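Local coordinates for molybdopterin biosynthesis enzyme, MoaB (Thermus thermophilus, PDB 3MCH), which probably binds molybdopterin as a MogA/MoaB-family protein of the pathway that makes the molybdenum cofactor, at residues G33-A38 against L63-T68; E41-E46 against K51-L56; M99-L104 against L139-P144. One frame throughout, in Å; residues are numbered along the deposited sequence.

From the N terminus, the chain lays down strand 2-9 and helix 21-30 before strand 35-43, where contacts 1 and 2 both begin. Contact 2 closes first, a short strand-to-helix return in which helix 47-60 packs back on the strand just left. It is nested inside the larger loop closed by contact 1, where 63-68 brings in strand 65-69; the two touch through Ile66 and Leu54. Contact 3 follows in series, joining the loop after helix 93-99 to helix 132-142. It lies about 25 Å from contact 2, centre to centre, beyond the chain's centre, yet meets contact 1 through Phe35 and Leu143.

Contact 1. Residues G33-A38 against L63-T68; sequences GPFEVA and LDLILT
The Phe35 ring meets Leu65 obliquely, with CE1 lying 4.5 Å from Leu65 CD2. One face of the ring is overlaid by its own neighbour, Pro34, whose CG stands 4.3 Å above the Phe35 ring plane and is displaced toward the rim. Beyond the two segments the ring also packs on Leu30 and Leu143. A large flat hydrocarbon suits this place because it can span the gap toward a strand that is not its direct neighbour: the CA atoms of Phe35 and Leu65 are 9.0 Å apart.

The second touch is smaller. Ala38 sends its single methyl toward 63-68, and CB comes to 4.2 Å from CD2 of Leu63. With CG beside its backbone N and anti to the carbonyl carbon (chi1 -62°), Leu63 swings that branch across to the alanine. A lone methyl suits the exposed position of Ala38, while the longer, branched leucine can reach it from a buried one.

Just before strand 35-43, Pro34 is the centre of an inverse gamma turn, closed by a bond of 2.6 Å from Phe35 N to Gly33 O; proline's restricted phi fits it well. Asp64 OD2 takes a salt bridge from Lys156 and a hydrogen bond from the backbone N of Arg3.

No hydrogen bond links the two segments, because strand 2-9 runs between them and takes the backbone bonds of Glu36 and Ala38. Parallel strands 35-43 and 65-69, joined through helix 47-60 and separated by one strand, form the beta-alpha-beta crossover of a Rossmann-like alpha/beta sheet, as in the MogA/MoaB family.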
# COMPACT_ATOMS: atom_id res chain seq x y z
N GLY B 33 18.75 16.78 12.95
CA GLY B 33 17.58 17.24 12.22
C GLY B 33 16.67 18.10 13.06
O GLY B 33 16.91 18.27 14.26
N PRO B 34 15.60 18.66 12.46
CA PRO B 34 14.64 19.51 13.16
C PRO B 34 13.76 18.69 14.09
O PRO B 34 12.53 18.76 14.02
CB PRO B 34 13.85 20.14 12.02
CG PRO B 34 13.79 19.02 11.03
CD PRO B 34 15.23 18.51 11.05
N PHE B 35 14.41 17.93 14.96
CA PHE B 35 13.72 17.07 15.90
C PHE B 35 14.23 17.21 17.32
O PHE B 35 15.42 17.40 17.55
CB PHE B 35 13.90 15.60 15.49
CG PHE B 35 13.51 15.31 14.08
CD1 PHE B 35 12.17 15.30 13.70
CD2 PHE B 35 14.48 15.06 13.11
CE1 PHE B 35 11.80 15.05 12.38
CE2 PHE B 35 14.12 14.81 11.78
CZ PHE B 35 12.78 14.80 11.42
N GLU B 36 13.31 17.12 18.27
CA GLU B 36 13.67 17.17 19.68
C GLU B 36 12.81 16.10 20.35
O GLU B 36 11.57 16.14 20.29
CB GLU B 36 13.43 18.56 20.28
CG GLU B 36 12.06 19.16 20.08
CD GLU B 36 12.00 20.61 20.52
OE1 GLU B 36 13.05 21.17 20.91
OE2 GLU B 36 10.90 21.21 20.46
N VAL B 37 13.48 15.12 20.96
CA VAL B 37 12.78 14.03 21.62
C VAL B 37 12.25 14.53 22.95
O VAL B 37 13.02 14.77 23.89
CB VAL B 37 13.73 12.83 21.84
CG1 VAL B 37 13.00 11.71 22.57
CG2 VAL B 37 14.24 12.33 20.49
N ALA B 38 10.93 14.70 23.00
CA ALA B 38 10.26 15.22 24.18
C ALA B 38 9.60 14.16 25.04
O ALA B 38 9.06 14.46 26.10
CB ALA B 38 9.21 16.24 23.74
N LEU B 63 2.23 16.05 20.82
CA LEU B 63 3.48 15.78 20.12
C LEU B 63 3.25 15.86 18.61
O LEU B 63 2.15 15.62 18.12
CB LEU B 63 4.02 14.39 20.49
CG LEU B 63 4.38 14.20 21.97
CD1 LEU B 63 4.92 12.80 22.16
CD2 LEU B 63 5.41 15.23 22.41
N ASP B 64 4.30 16.21 17.88
CA ASP B 64 4.22 16.35 16.44
C ASP B 64 4.45 15.03 15.73
O ASP B 64 3.81 14.72 14.73
CB ASP B 64 5.26 17.37 15.96
CG ASP B 64 5.10 18.72 16.63
OD1 ASP B 64 3.95 19.21 16.69
OD2 ASP B 64 6.12 19.29 17.09
N LEU B 65 5.37 14.24 16.28
CA LEU B 65 5.71 12.94 15.71
C LEU B 65 5.78 11.87 16.77
O LEU B 65 6.37 12.07 17.83
CB LEU B 65 7.07 13.02 15.00
CG LEU B 65 7.62 11.71 14.43
CD1 LEU B 65 6.81 11.29 13.20
CD2 LEU B 65 9.09 11.88 14.05
N ILE B 66 5.18 10.72 16.49
CA ILE B 66 5.27 9.60 17.41
C ILE B 66 5.86 8.44 16.64
O ILE B 66 5.31 8.00 15.63
CB ILE B 66 3.90 9.17 17.97
CG1 ILE B 66 3.31 10.28 18.84
CG2 ILE B 66 4.07 7.87 18.78
CD1 ILE B 66 1.83 10.11 19.17
N LEU B 67 7.01 7.97 17.11
CA LEU B 67 7.68 6.84 16.50
C LEU B 67 7.57 5.66 17.46
O LEU B 67 8.22 5.65 18.51
CB LEU B 67 9.16 7.16 16.25
CG LEU B 67 9.45 8.33 15.29
CD1 LEU B 67 10.94 8.63 15.25
CD2 LEU B 67 8.94 7.98 13.89
N THR B 68 6.73 4.69 17.12
CA THR B 68 6.62 3.50 17.95
C THR B 68 7.61 2.54 17.30
O THR B 68 7.95 2.70 16.13
CB THR B 68 5.21 2.85 17.90
OG1 THR B 68 4.98 2.25 16.62
CG2 THR B 68 4.12 3.88 18.19

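Contact 2. Residues E41-E46 against K51-L56; sequences ELVPDE and KKVLRL
Two side chains of the strand, Glu41 and Val43, close on a single helix residue, Val53. The purely apolar part is one methyl pair: CG2 of Val43 and CG2 of Val53 are 4.3 Å apart. Valine suits both places, since a short beta-branched side chain lets the helix sit near the sheet.

The mixed polar-apolar part crosses obliquely. Glu41 runs out extended beyond CG, and its OE1 ends 3.8 Å from CG2 of Val53, with CG1 of the same residue little farther away. Val53 turns both methyls to the carboxylate because CG1 is anti to the backbone N (chi1 176°) and CG2 anti to the carbonyl carbon.

No hydrogen bond joins the two segments. The backbone of Glu41 and Val43 pairs with strand 2-9, while the helix makes its own bonds, Arg55 N to Lys51 O among them. Between strand and helix, Asp45 centres an inverse gamma turn, closed by a weak bond from Glu46 N to Pro44 O, with Glu46 at the N-cap position.

Glu41 therefore divides its two oxygens: OE2 takes the indole NE1 of Trp57, one residue beyond 51-56, while OE1 rests on hydrocarbon. That tether fixes the carboxylate's place.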
# COMPACT_ATOMS: atom_id res chain seq x y z
N GLU B 41 8.74 6.28 26.32
CA GLU B 41 8.07 5.35 27.22
C GLU B 41 8.14 3.92 26.68
O GLU B 41 8.31 3.70 25.48
CB GLU B 41 6.60 5.74 27.42
CG GLU B 41 6.35 6.87 28.42
CD GLU B 41 4.86 7.20 28.58
OE1 GLU B 41 4.06 6.26 28.77
OE2 GLU B 41 4.49 8.39 28.53
N LEU B 42 8.03 2.97 27.60
CA LEU B 42 8.00 1.55 27.26
C LEU B 42 6.55 1.17 27.51
O LEU B 42 5.93 1.67 28.45
CB LEU B 42 8.88 0.74 28.22
CG LEU B 42 10.39 0.92 28.18
CD1 LEU B 42 11.00 0.34 29.45
CD2 LEU B 42 10.96 0.25 26.96
N VAL B 43 6.00 0.31 26.67
CA VAL B 43 4.61 -0.11 26.84
C VAL B 43 4.51 -1.59 26.50
O VAL B 43 5.20 -2.08 25.61
CB VAL B 43 3.66 0.72 25.94
CG1 VAL B 43 3.84 0.34 24.48
CG2 VAL B 43 2.22 0.52 26.38
N PRO B 44 3.65 -2.33 27.22
CA PRO B 44 3.48 -3.76 26.96
C PRO B 44 2.83 -4.03 25.60
O PRO B 44 2.34 -3.11 24.95
CB PRO B 44 2.57 -4.21 28.11
CG PRO B 44 2.85 -3.21 29.20
CD PRO B 44 2.92 -1.93 28.43
N ASP B 45 2.85 -5.29 25.18
CA ASP B 45 2.24 -5.69 23.92
C ASP B 45 0.76 -5.86 24.24
O ASP B 45 0.22 -6.96 24.13
CB ASP B 45 2.79 -7.05 23.46
CG ASP B 45 4.09 -6.92 22.71
OD1 ASP B 45 4.12 -6.24 21.67
OD2 ASP B 45 5.10 -7.51 23.16
N GLU B 46 0.12 -4.77 24.65
CA GLU B 46 -1.29 -4.82 24.98
C GLU B 46 -1.92 -3.64 24.26
O GLU B 46 -1.74 -2.49 24.65
CB GLU B 46 -1.60 -4.72 26.48
CG GLU B 46 -1.27 -5.98 27.26
CD GLU B 46 -2.10 -7.17 26.84
OE1 GLU B 46 -3.35 -7.03 26.78
OE2 GLU B 46 -1.52 -8.24 26.58
N LYS B 51 -2.65 2.07 22.92
CA LYS B 51 -3.58 3.12 22.56
C LYS B 51 -3.68 4.25 23.59
O LYS B 51 -3.80 5.41 23.22
CB LYS B 51 -4.97 2.51 22.30
CG LYS B 51 -4.94 1.45 21.20
CD LYS B 51 -6.31 0.84 20.92
CE LYS B 51 -7.25 1.83 20.25
NZ LYS B 51 -8.51 1.18 19.80
N LYS B 52 -3.61 3.91 24.87
CA LYS B 52 -3.69 4.94 25.91
C LYS B 52 -2.54 5.94 25.77
O LYS B 52 -2.75 7.15 25.86
CB LYS B 52 -3.65 4.33 27.31
CG LYS B 52 -3.75 5.38 28.41
CD LYS B 52 -3.65 4.78 29.80
CE LYS B 52 -3.70 5.88 30.85
NZ LYS B 52 -3.63 5.34 32.24
N VAL B 53 -1.33 5.43 25.56
CA VAL B 53 -0.16 6.28 25.41
C VAL B 53 -0.25 7.09 24.12
O VAL B 53 -0.01 8.30 24.13
CB VAL B 53 1.15 5.44 25.38
CG1 VAL B 53 2.34 6.35 25.12
CG2 VAL B 53 1.32 4.71 26.70
N LEU B 54 -0.58 6.44 23.01
CA LEU B 54 -0.70 7.15 21.74
C LEU B 54 -1.76 8.24 21.84
O LEU B 54 -1.60 9.33 21.29
CB LEU B 54 -1.05 6.18 20.61
CG LEU B 54 -0.01 5.14 20.21
CD1 LEU B 54 -0.56 4.28 19.07
CD2 LEU B 54 1.28 5.84 19.78
N ARG B 55 -2.84 7.93 22.55
CA ARG B 55 -3.94 8.87 22.72
C ARG B 55 -3.46 10.07 23.54
O ARG B 55 -3.72 11.22 23.19
CB ARG B 55 -5.10 8.18 23.45
CG ARG B 55 -6.43 8.90 23.35
CD ARG B 55 -7.45 8.29 24.31
NE ARG B 55 -7.57 6.84 24.16
CZ ARG B 55 -8.14 6.24 23.12
NH1 ARG B 55 -8.19 4.91 23.08
NH2 ARG B 55 -8.66 6.95 22.13
N LEU B 56 -2.77 9.78 24.63
CA LEU B 56 -2.23 10.80 25.53
C LEU B 56 -1.25 11.72 24.80
O LEU B 56 -1.39 12.94 24.82
CB LEU B 56 -1.49 10.13 26.69
CG LEU B 56 -2.01 10.30 28.12
CD1 LEU B 56 -3.42 9.75 28.24
CD2 LEU B 56 -1.07 9.57 29.07

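Contact 3. Residues M99-L104 against L139-P144; sequences MRLVGL and LEAVLP
Met99 reaches Val142 with the second carbon of its side chain. Its CB is still 4.9 Å from Val142 CG1. The next atom makes the touch: CG lies 3.8 Å from CG1 of Val142. CG is placed there by standing beside the backbone N, anti to the carbonyl carbon (chi1 -69°). SD then passes on at 4.9 Å from Val142 CG1, and the bend at chi3 carries CE farther off, to 5.6 Å. The Met99 side chain also packs on Leu126 and Leu128 of strand 123-128; a flexible, unbranched thioether fits such a seam between sheet and helix.

A second pair lies alongside. Leu101 CD2 comes to 3.7 Å from CB of Ala141, which points toward the loop; alanine's small side chain permits this close approach of leucine to the helix. Leu101 also packs on Thr107 and Ala110, and the backbone O of Met99 bonds to Ser138 OG.

Leu101, the first residue past the helix to leave helical phi/psi, has positive phi (57°) in a Schellman motif. A type II turn runs on from Leu101 to Leu104, closed by Leu104 N to Leu101 O at 3.2 Å, with Gly103 at its third position, where positive phi is easily met by glycine.

Subunits meet here: Thr107 OG1 of the second subunit bonds to Ala141 O, and Glu97 of the third forms a salt bridge with Arg100. A Schellman-capped helix end passing into a type II turn, braced on helix 132-142, thus forms part of the trimer interface.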
# COMPACT_ATOMS: atom_id res chain seq x y z
N MET B 99 9.07 2.58 4.96
CA MET B 99 9.61 1.83 6.09
C MET B 99 9.87 0.36 5.76
O MET B 99 10.64 -0.31 6.46
CB MET B 99 8.69 1.95 7.31
CG MET B 99 8.67 3.35 7.90
SD MET B 99 7.77 3.50 9.47
CE MET B 99 6.08 3.32 8.89
N ARG B 100 9.24 -0.14 4.70
CA ARG B 100 9.46 -1.52 4.28
C ARG B 100 10.60 -1.58 3.27
O ARG B 100 10.92 -2.65 2.75
CB ARG B 100 8.18 -2.11 3.67
CG ARG B 100 7.17 -2.61 4.68
CD ARG B 100 6.05 -3.40 4.02
NE ARG B 100 5.02 -2.55 3.42
CZ ARG B 100 4.05 -1.96 4.11
NH1 ARG B 100 3.97 -2.12 5.43
NH2 ARG B 100 3.14 -1.23 3.48
N LEU B 101 11.18 -0.42 2.98
CA LEU B 101 12.31 -0.30 2.05
C LEU B 101 11.97 -0.86 0.67
O LEU B 101 12.83 -1.43 -0.01
CB LEU B 101 13.53 -1.05 2.61
CG LEU B 101 13.87 -0.80 4.08
CD1 LEU B 101 15.10 -1.62 4.47
CD2 LEU B 101 14.12 0.69 4.31
N VAL B 102 10.72 -0.67 0.25
CA VAL B 102 10.25 -1.19 -1.04
C VAL B 102 11.04 -0.72 -2.25
O VAL B 102 11.21 0.48 -2.48
CB VAL B 102 8.76 -0.81 -1.27
CG1 VAL B 102 8.26 -1.43 -2.57
CG2 VAL B 102 7.92 -1.29 -0.10
N GLY B 103 11.52 -1.69 -3.03
CA GLY B 103 12.27 -1.40 -4.24
C GLY B 103 13.67 -0.86 -4.08
O GLY B 103 14.32 -0.53 -5.08
N LEU B 104 14.17 -0.78 -2.85
CA LEU B 104 15.51 -0.26 -2.61
C LEU B 104 16.60 -1.31 -2.73
O LEU B 104 17.78 -0.97 -2.87
CB LEU B 104 15.59 0.39 -1.22
CG LEU B 104 14.71 1.61 -0.96
CD1 LEU B 104 14.95 2.10 0.46
CD2 LEU B 104 15.03 2.71 -1.96
N LEU B 139 13.60 4.17 9.54
CA LEU B 139 13.53 5.59 9.83
C LEU B 139 14.40 6.40 8.87
O LEU B 139 14.03 7.50 8.47
CB LEU B 139 13.93 5.86 11.29
CG LEU B 139 13.79 7.30 11.79
CD1 LEU B 139 12.36 7.80 11.63
CD2 LEU B 139 14.20 7.37 13.26
N GLU B 140 15.56 5.87 8.50
CA GLU B 140 16.43 6.57 7.57
C GLU B 140 15.76 6.68 6.21
O GLU B 140 16.00 7.63 5.47
CB GLU B 140 17.77 5.85 7.43
CG GLU B 140 18.59 5.84 8.71
CD GLU B 140 19.93 5.17 8.55
OE1 GLU B 140 19.98 4.07 7.96
OE2 GLU B 140 20.95 5.74 9.01
N ALA B 141 14.91 5.71 5.88
CA ALA B 141 14.22 5.71 4.60
C ALA B 141 13.19 6.84 4.52
O ALA B 141 12.96 7.41 3.45
CB ALA B 141 13.53 4.36 4.37
N VAL B 142 12.57 7.18 5.65
CA VAL B 142 11.58 8.24 5.66
C VAL B 142 12.16 9.62 6.00
O VAL B 142 11.59 10.64 5.66
CB VAL B 142 10.44 7.94 6.68
CG1 VAL B 142 9.74 6.63 6.32
CG2 VAL B 142 10.99 7.88 8.09
N LEU B 143 13.32 9.63 6.66
CA LEU B 143 13.95 10.88 7.09
C LEU B 143 13.98 12.03 6.07
O LEU B 143 13.69 13.17 6.43
CB LEU B 143 15.38 10.60 7.57
CG LEU B 143 16.14 11.78 8.19
CD1 LEU B 143 15.37 12.30 9.40
CD2 LEU B 143 17.54 11.35 8.59
N PRO B 144 14.33 11.75 4.81
CA PRO B 144 14.38 12.82 3.80
C PRO B 144 13.10 13.63 3.60
O PRO B 144 13.17 14.81 3.24
CB PRO B 144 14.78 12.07 2.53
CG PRO B 144 15.65 10.97 3.05
CD PRO B 144 14.85 10.49 4.25